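Local coordinates for protein YrbA (Sinorhizobium meliloti 2011, PDB 5NFM) that binds divalent metal cations such as copper and belongs to the BolA-like family, whose members are probably linked to metal handling in the cell, at residues A[8-13]-A[19-24]; A[51-56]-A[62-67]. One frame throughout, in Å; residues are numbered along the deposited sequence.

Contact 1. Residues A[8-13]-A[19-24]; sequences DMIKAG and VTIRDL. With LI (lithium ion), chain B.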
ATOM      1  N   ASP A   8       0.589  -8.566   2.221  1.00  2.42           N
ATOM      2  CA  ASP A   8       0.623  -9.052   3.599  1.00  2.48           C
ATOM      3  C   ASP A   8       1.022  -7.935   4.561  1.00  2.75           C
ATOM      4  O   ASP A   8       0.423  -7.783   5.633  1.00  3.64           O
ATOM      5  CB  ASP A   8       1.630 -10.203   3.732  1.00  2.99           C
ATOM      6  CG  ASP A   8       1.148 -11.532   3.140  1.00  3.43           C
ATOM      7  OD1 ASP A   8      -0.042 -11.685   2.809  1.00  3.70           O
ATOM      8  OD2 ASP A   8       2.013 -12.437   3.045  1.00  4.55           O
ATOM      9  N   MET A   9       2.063  -7.173   4.222  1.00  2.74           N
ATOM     10  CA  MET A   9       2.533  -6.147   5.147  1.00  3.56           C
ATOM     11  C   MET A   9       1.492  -5.049   5.322  1.00  3.06           C
ATOM     12  O   MET A   9       1.277  -4.553   6.436  1.00  3.43           O
ATOM     13  CB  MET A   9       3.865  -5.585   4.671  1.00  6.52           C
ATOM     14  CG  MET A   9       4.992  -6.602   4.766  1.00 10.10           C
ATOM     15  SD  MET A   9       6.588  -5.844   4.533  1.00 17.95           S
ATOM     16  CE  MET A   9       6.690  -5.002   6.114  1.00 34.83           C
ATOM     17  N   ILE A  10       0.828  -4.651   4.237  1.00  3.26           N
ATOM     18  CA  ILE A  10      -0.203  -3.628   4.361  1.00  3.77           C
ATOM     19  C   ILE A  10      -1.335  -4.122   5.249  1.00  4.14           C
ATOM     20  O   ILE A  10      -1.813  -3.395   6.132  1.00  5.30           O
ATOM     21  CB  ILE A  10      -0.701  -3.177   2.977  1.00  3.30           C
ATOM     22  CG1 ILE A  10       0.442  -2.525   2.193  1.00  3.84           C
ATOM     23  CG2 ILE A  10      -1.879  -2.221   3.141  1.00  4.86           C
ATOM     24  CD1 ILE A  10       0.114  -2.226   0.732  1.00  4.05           C
ATOM     25  N   LYS A  11      -1.771  -5.367   5.050  1.00  3.69           N
ATOM     26  CA  LYS A  11      -2.902  -5.863   5.825  1.00  4.86           C
ATOM     27  C   LYS A  11      -2.548  -6.118   7.284  1.00  4.55           C
ATOM     28  O   LYS A  11      -3.420  -5.999   8.152  1.00  6.76           O
ATOM     29  CB  LYS A  11      -3.490  -7.086   5.145  1.00  5.85           C
ATOM     30  CG  LYS A  11      -4.166  -6.673   3.838  1.00 16.16           C
ATOM     31  CD  LYS A  11      -4.741  -7.828   3.061  1.00 29.21           C
ATOM     32  CE  LYS A  11      -5.901  -8.463   3.790  1.00 19.29           C
ATOM     33  NZ  LYS A  11      -6.708  -9.296   2.857  1.00 22.40           N
ATOM     34  N   ALA A  12      -1.291  -6.452   7.578  1.00  4.28           N
ATOM     35  CA  ALA A  12      -0.869  -6.581   8.971  1.00  4.19           C
ATOM     36  C   ALA A  12      -0.826  -5.216   9.649  1.00  3.92           C
ATOM     37  O   ALA A  12      -1.220  -5.076  10.812  1.00  4.75           O
ATOM     38  CB  ALA A  12       0.502  -7.247   9.050  1.00  5.25           C
ATOM     39  N   GLY A  13      -0.341  -4.203   8.930  1.00  3.56           N
ATOM     40  CA  GLY A  13      -0.147  -2.897   9.530  1.00  3.78           C
ATOM     41  C   GLY A  13      -1.397  -2.047   9.589  1.00  3.29           C
ATOM     42  O   GLY A  13      -1.493  -1.153  10.438  1.00  4.37           O
ATOM     43  N   VAL A  19      -6.827  -4.671  -0.104  1.00  3.09           N
ATOM     44  CA  VAL A  19      -5.620  -4.348  -0.856  1.00  2.81           C
ATOM     45  C   VAL A  19      -5.680  -5.016  -2.222  1.00  3.66           C
ATOM     46  O   VAL A  19      -5.990  -6.205  -2.327  1.00  5.37           O
ATOM     47  CB  VAL A  19      -4.365  -4.798  -0.090  1.00  4.15           C
ATOM     48  CG1 VAL A  19      -3.104  -4.490  -0.880  1.00  6.09           C
ATOM     49  CG2 VAL A  19      -4.326  -4.148   1.281  1.00  6.85           C
ATOM     50  N   THR A  20      -5.339  -4.247  -3.260  1.00  3.26           N
ATOM     51  CA  THR A  20      -5.194  -4.744  -4.623  1.00  3.39           C
ATOM     52  C   THR A  20      -3.808  -4.338  -5.112  1.00  3.56           C
ATOM     53  O   THR A  20      -3.523  -3.143  -5.210  1.00  5.28           O
ATOM     54  CB  THR A  20      -6.275  -4.125  -5.526  1.00  5.14           C
ATOM     55  OG1 THR A  20      -7.582  -4.371  -4.978  1.00  6.91           O
ATOM     56  CG2 THR A  20      -6.200  -4.671  -6.948  1.00  7.29           C
ATOM     57  N   ILE A  21      -2.947  -5.316  -5.400  1.00  3.22           N
ATOM     58  CA  ILE A  21      -1.570  -5.070  -5.839  1.00  3.73           C
ATOM     59  C   ILE A  21      -1.457  -5.475  -7.301  1.00  3.22           C
ATOM     60  O   ILE A  21      -1.789  -6.616  -7.650  1.00  4.02           O
ATOM     61  CB  ILE A  21      -0.550  -5.884  -5.009  1.00  4.90           C
ATOM     62  CG1 ILE A  21      -0.643  -5.572  -3.507  1.00  5.26           C
ATOM     63  CG2 ILE A  21       0.884  -5.656  -5.512  1.00  5.50           C
ATOM     64  CD1 ILE A  21      -0.468  -4.117  -3.150  1.00  7.51           C
ATOM     65  N   ARG A  22      -0.936  -4.572  -8.146  1.00  3.17           N
ATOM     66  CA  ARG A  22      -0.549  -4.956  -9.491  1.00  4.36           C
ATOM     67  C   ARG A  22       0.926  -4.653  -9.702  1.00  3.38           C
ATOM     68  O   ARG A  22       1.452  -3.628  -9.259  1.00  4.52           O
ATOM     69  CB  ARG A  22      -1.440  -4.349 -10.579  1.00 12.54           C
ATOM     70  CG  ARG A  22      -1.187  -2.921 -10.928  1.00 22.64           C
ATOM     71  CD  ARG A  22      -2.224  -2.459 -11.946  1.00 12.58           C
ATOM     72  NE  ARG A  22      -1.992  -1.088 -12.374  1.00 10.49           N
ATOM     73  CZ  ARG A  22      -1.321  -0.731 -13.464  1.00  9.38           C
ATOM     74  NH1 ARG A  22      -0.801  -1.637 -14.285  1.00 16.18           N
ATOM     75  NH2 ARG A  22      -1.170   0.556 -13.741  1.00 12.66           N
ATOM     76  N   ASP A  23       1.591  -5.580 -10.371  1.00  3.01           N
ATOM     77  CA  ASP A  23       3.014  -5.457 -10.649  1.00  2.50           C
ATOM     78  C   ASP A  23       3.181  -4.780 -12.006  1.00  2.40           C
ATOM     79  O   ASP A  23       2.920  -5.381 -13.052  1.00  2.95           O
ATOM     80  CB  ASP A  23       3.682  -6.829 -10.609  1.00  3.21           C
ATOM     81  CG  ASP A  23       5.172  -6.747 -10.855  1.00  3.48           C
ATOM     82  OD1 ASP A  23       5.661  -5.644 -11.174  1.00  4.27           O
ATOM     83  OD2 ASP A  23       5.862  -7.780 -10.747  1.00  5.50           O
ATOM     84  N   LEU A  24       3.590  -3.513 -11.991  1.00  2.35           N
ATOM     85  CA  LEU A  24       3.793  -2.780 -13.237  1.00  2.44           C
ATOM     86  C   LEU A  24       4.857  -3.485 -14.070  1.00  2.54           C
ATOM     87  O   LEU A  24       5.909  -3.888 -13.545  1.00  2.85           O
ATOM     88  CB  LEU A  24       4.234  -1.344 -12.955  1.00  2.91           C
ATOM     89  CG  LEU A  24       3.334  -0.556 -12.007  1.00  3.72           C
ATOM     90  CD1 LEU A  24       3.862   0.866 -11.856  1.00  7.39           C
ATOM     91  CD2 LEU A  24       1.895  -0.549 -12.478  1.00  5.53           C
TER
HETATM   92 LI    LI B 101       6.440  -4.085 -11.694  1.00  2.93          LI
HETATM   93  O   HOH W   1      -7.175  -7.613   0.090  1.00 28.65           O
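Ile10 and Lys11, neighbours on helix 5-13, close on a single methyl of Val19 and illustrate how a helix can rest on the edge strand of a sheet through very few atoms. Ile10 comes first, buried, and uses both of its branches. Its CG2, set opposite the backbone N by the first torsion (CG1 at -63°), meets Val19 CG2 obliquely at 3.6 Å, while the longer branch carries CD1 to within 4.4 Å of Ile21 CD1, a looser touch two residues further along the strand. Lys11 follows with an aliphatic contact of its own: its CG lies 3.6 Å from the same Val19 CG2, the lysine chain running past the valine methyl the other way. The lysine chain then bends at chi3 (67°), and NZ donates a long hydrogen bond of 3.3 Å to water 1. That water also accepts from Val19 N at 3.0 Å, bridging the lysine ammonium and the strand backbone at the exposed margin. At the far end of the strand segment, well away from the helix, Asp23 OD1 and Leu24 O bind a lithium ion at 1.8 and 1.9 Å, with Asp27 OD1 and the backbone O of His30 as the other two ligands. The axes of 8-13 and 19-23 run nearly antiparallel, at 160° and 9.4 Å apart at closest approach, while Ile10 also packs on Val35 of strand 31-36 and on Val52 and Leu56 of helix 45-56.

Contact 2. Residues A[51-56]-A[62-67]; sequences MVYNAL and GILHAL. With CU (copper (II) ion), chain C.
Ile63 reaches from the short helix 63-66 into the angle between Tyr53 and Leu56 of helix 45-56, a compact example of one branched side chain joining two helices. From CB the chain divides. CG2 takes the position between the backbone N and the carbonyl carbon and approaches Tyr53 CD1 at 4.1 Å. CG1, anti to the backbone N (chi1 -172°), passes along the tyrosine rim, 3.9 Å from Tyr53 CD1. The tip, CD1, has two neighbours: it lies at the edge of the tyrosine ring, near the ring plane, and 3.6 Å from Leu56 CB. Cut back to alanine, Ile63 would lose CG1, CG2 and CD1, which would probably open a gap between the two helices beside Tyr53 and Leu56. On the buried side Leu67 makes looser contacts, its CD2 lying 4.3 Å from Leu56 CD2 and a little further from Val52 CG1. At the other end of the ring Tyr53 OH passes Leu64 CD1 and forms a short hydrogen bond of 2.6 Å to water 2, which sits in the ring plane. Leu64 O, in the short helix, and Leu67 O, just after it, each 2.7 Å from water 2, are both placed to accept from it, though the water has more acceptors nearby than protons to give. His65 points away from helix 45-56, and its NE2 binds copper at 2.0 Å with His30 NE2 and four waters, of which waters 3 and 4, each 2.4 Å from the copper and roughly opposite each other, make the elongated octahedron usual for copper(II). The face turned to 45-56 is mainly apolar and His65 projects from the other side, an arrangement consistent with packing that helps fix the backbone carrying the ligand.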
ATOM      1  N   MET A  51       0.390   6.329   6.071  1.00  1.83           N
ATOM      2  CA  MET A  51       0.062   5.092   6.781  1.00  1.89           C
ATOM      3  C   MET A  51       0.514   3.864   6.000  1.00  1.72           C
ATOM      4  O   MET A  51       0.940   2.865   6.597  1.00  2.12           O
ATOM      5  CB  MET A  51      -1.439   5.022   7.054  1.00  2.34           C
ATOM      6  CG  MET A  51      -1.898   6.072   8.048  1.00  3.03           C
ATOM      7  SD  MET A  51      -3.674   6.037   8.331  1.00  7.68           S
ATOM      8  CE  MET A  51      -3.840   4.480   9.193  1.00 11.69           C
ATOM      9  N   VAL A  52       0.405   3.904   4.666  1.00  1.76           N
ATOM     10  CA  VAL A  52       0.861   2.777   3.855  1.00  1.72           C
ATOM     11  C   VAL A  52       2.385   2.661   3.900  1.00  1.68           C
ATOM     12  O   VAL A  52       2.924   1.563   4.080  1.00  2.20           O
ATOM     13  CB  VAL A  52       0.331   2.873   2.411  1.00  2.09           C
ATOM     14  CG1 VAL A  52       0.836   1.670   1.602  1.00  2.90           C
ATOM     15  CG2 VAL A  52      -1.200   2.918   2.401  1.00  2.50           C
ATOM     16  N   TYR A  53       3.106   3.784   3.747  1.00  1.80           N
ATOM     17  CA  TYR A  53       4.557   3.714   3.880  1.00  1.66           C
ATOM     18  C   TYR A  53       4.938   3.126   5.238  1.00  1.72           C
ATOM     19  O   TYR A  53       5.831   2.272   5.334  1.00  1.96           O
ATOM     20  CB  TYR A  53       5.217   5.092   3.694  1.00  2.10           C
ATOM     21  CG  TYR A  53       4.997   5.723   2.336  1.00  1.93           C
ATOM     22  CD1 TYR A  53       5.245   5.019   1.163  1.00  2.57           C
ATOM     23  CD2 TYR A  53       4.555   7.035   2.231  1.00  1.91           C
ATOM     24  CE1 TYR A  53       5.045   5.604  -0.077  1.00  2.79           C
ATOM     25  CE2 TYR A  53       4.343   7.625   0.999  1.00  2.13           C
ATOM     26  CZ  TYR A  53       4.582   6.911  -0.156  1.00  2.40           C
ATOM     27  OH  TYR A  53       4.362   7.529  -1.364  1.00  3.30           O
ATOM     28  N   ASN A  54       4.264   3.566   6.304  1.00  1.90           N
ATOM     29  CA  ASN A  54       4.573   3.027   7.628  1.00  1.77           C
ATOM     30  C   ASN A  54       4.407   1.510   7.650  1.00  2.02           C
ATOM     31  O   ASN A  54       5.221   0.798   8.248  1.00  2.55           O
ATOM     32  CB  ASN A  54       3.652   3.627   8.692  1.00  1.98           C
ATOM     33  CG  ASN A  54       3.911   5.093   8.963  1.00  1.89           C
ATOM     34  OD1 ASN A  54       4.896   5.677   8.494  1.00  2.21           O
ATOM     35  ND2 ASN A  54       3.023   5.695   9.743  1.00  3.42           N
ATOM     36  N   ALA A  55       3.332   1.000   7.035  1.00  2.10           N
ATOM     37  CA  ALA A  55       3.050  -0.431   7.079  1.00  2.33           C
ATOM     38  C   ALA A  55       4.134  -1.258   6.390  1.00  2.37           C
ATOM     39  O   ALA A  55       4.363  -2.414   6.770  1.00  3.13           O
ATOM     40  CB  ALA A  55       1.686  -0.719   6.451  1.00  3.22           C
ATOM     41  N   LEU A  56       4.801  -0.697   5.377  1.00  2.73           N
ATOM     42  CA  LEU A  56       5.890  -1.403   4.713  1.00  2.51           C
ATOM     43  C   LEU A  56       7.173  -1.431   5.538  1.00  2.77           C
ATOM     44  O   LEU A  56       8.072  -2.217   5.219  1.00  3.74           O
ATOM     45  CB  LEU A  56       6.141  -0.847   3.301  1.00  3.10           C
ATOM     46  CG  LEU A  56       5.370  -1.543   2.166  1.00  3.46           C
ATOM     47  CD1 LEU A  56       5.879  -2.970   1.943  1.00  7.10           C
ATOM     48  CD2 LEU A  56       3.863  -1.541   2.398  1.00  4.31           C
ATOM     49  N   GLY A  62      13.242   2.148  -2.280  1.00  5.62           N
ATOM     50  CA  GLY A  62      12.714   3.032  -3.307  1.00  5.22           C
ATOM     51  C   GLY A  62      11.203   3.126  -3.338  1.00  3.66           C
ATOM     52  O   GLY A  62      10.632   3.473  -4.376  1.00  3.55           O
ATOM     53  N   ILE A  63      10.542   2.888  -2.200  1.00  3.76           N
ATOM     54  CA  ILE A  63       9.087   2.797  -2.144  1.00  2.86           C
ATOM     55  C   ILE A  63       8.409   4.058  -2.682  1.00  2.54           C
ATOM     56  O   ILE A  63       7.319   3.972  -3.262  1.00  2.79           O
ATOM     57  CB  ILE A  63       8.647   2.455  -0.700  1.00  2.95           C
ATOM     58  CG1 ILE A  63       7.152   2.150  -0.652  1.00  3.00           C
ATOM     59  CG2 ILE A  63       9.016   3.571   0.280  1.00  4.96           C
ATOM     60  CD1 ILE A  63       6.710   1.550   0.682  1.00  3.94           C
ATOM     61  N   LEU A  64       9.020   5.234  -2.500  1.00  2.99           N
ATOM     62  CA  LEU A  64       8.401   6.460  -2.993  1.00  2.88           C
ATOM     63  C   LEU A  64       8.018   6.346  -4.471  1.00  2.57           C
ATOM     64  O   LEU A  64       6.930   6.777  -4.870  1.00  3.27           O
ATOM     65  CB  LEU A  64       9.346   7.641  -2.775  1.00  4.71           C
ATOM     66  CG  LEU A  64       8.826   9.005  -3.230  1.00  6.00           C
ATOM     67  CD1 LEU A  64       7.638   9.434  -2.392  1.00  8.64           C
ATOM     68  CD2 LEU A  64       9.937  10.038  -3.169  1.00 17.88           C
ATOM     69  N   HIS A  65       8.911   5.790  -5.301  1.00  2.44           N
ATOM     70  CA  HIS A  65       8.596   5.585  -6.712  1.00  2.45           C
ATOM     71  C   HIS A  65       8.131   4.169  -7.030  1.00  2.19           C
ATOM     72  O   HIS A  65       7.434   3.974  -8.037  1.00  2.76           O
ATOM     73  CB  HIS A  65       9.790   5.943  -7.619  1.00  3.03           C
ATOM     74  CG  HIS A  65      10.857   4.888  -7.695  1.00  3.13           C
ATOM     75  ND1 HIS A  65      11.963   4.873  -6.876  1.00  4.41           N
ATOM     76  CD2 HIS A  65      10.991   3.819  -8.519  1.00  3.36           C
ATOM     77  CE1 HIS A  65      12.728   3.841  -7.189  1.00  4.47           C
ATOM     78  NE2 HIS A  65      12.162   3.180  -8.183  1.00  3.68           N
ATOM     79  N   ALA A  66       8.515   3.182  -6.225  1.00  2.15           N
ATOM     80  CA  ALA A  66       8.300   1.792  -6.588  1.00  2.50           C
ATOM     81  C   ALA A  66       6.942   1.258  -6.160  1.00  2.32           C
ATOM     82  O   ALA A  66       6.567   0.166  -6.597  1.00  2.89           O
ATOM     83  CB  ALA A  66       9.414   0.907  -6.020  1.00  3.19           C
ATOM     84  N   LEU A  67       6.204   1.992  -5.322  1.00  2.50           N
ATOM     85  CA  LEU A  67       4.854   1.593  -4.916  1.00  2.46           C
ATOM     86  C   LEU A  67       3.919   2.782  -5.147  1.00  2.53           C
ATOM     87  O   LEU A  67       3.784   3.659  -4.286  1.00  3.47           O
ATOM     88  CB  LEU A  67       4.834   1.128  -3.458  1.00  3.04           C
ATOM     89  CG  LEU A  67       3.514   0.484  -3.022  1.00  3.97           C
ATOM     90  CD1 LEU A  67       3.241  -0.803  -3.788  1.00  6.88           C
ATOM     91  CD2 LEU A  67       3.531   0.225  -1.529  1.00  7.33           C
TER
HETATM   92 CU    CU C 102      12.928   1.621  -9.218  1.00  4.14          CU
HETATM   93  O   HOH W   2       4.651   6.092  -3.534  1.00  3.25           O
HETATM   94  O   HOH W   3      12.947  -0.185  -7.618  1.00  8.07           O
HETATM   95  O   HOH W   4      13.702   2.995 -11.069  1.00 10.11           O
HETATM   96  O   HOH W   5      13.847   0.210 -10.336  1.00  8.45           O
HETATM   97  O   HOH W   6      14.787   1.772  -8.435  1.00 10.31           O

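The two contacts follow one another in series along the chain, contact 1 closing before contact 2 opens, yet their centres are only 10 Å apart. They meet where helices 5-13 and 45-56 pack together: Ile10 CG1 lies 3.6 Å from Leu56 CD2, and Met9 also touches Leu56. Contact 1 places the first helix over edge strand 18-23, and contact 2 joins the second helix to helix 63-66, which leads directly into the other edge strand, 67-72. Strand 31-36 lies between these two in the mixed sheet. His30 joins the two metal sites, giving its backbone O to lithium with Asp23 and Leu24 and its ring NE2 to copper with His65.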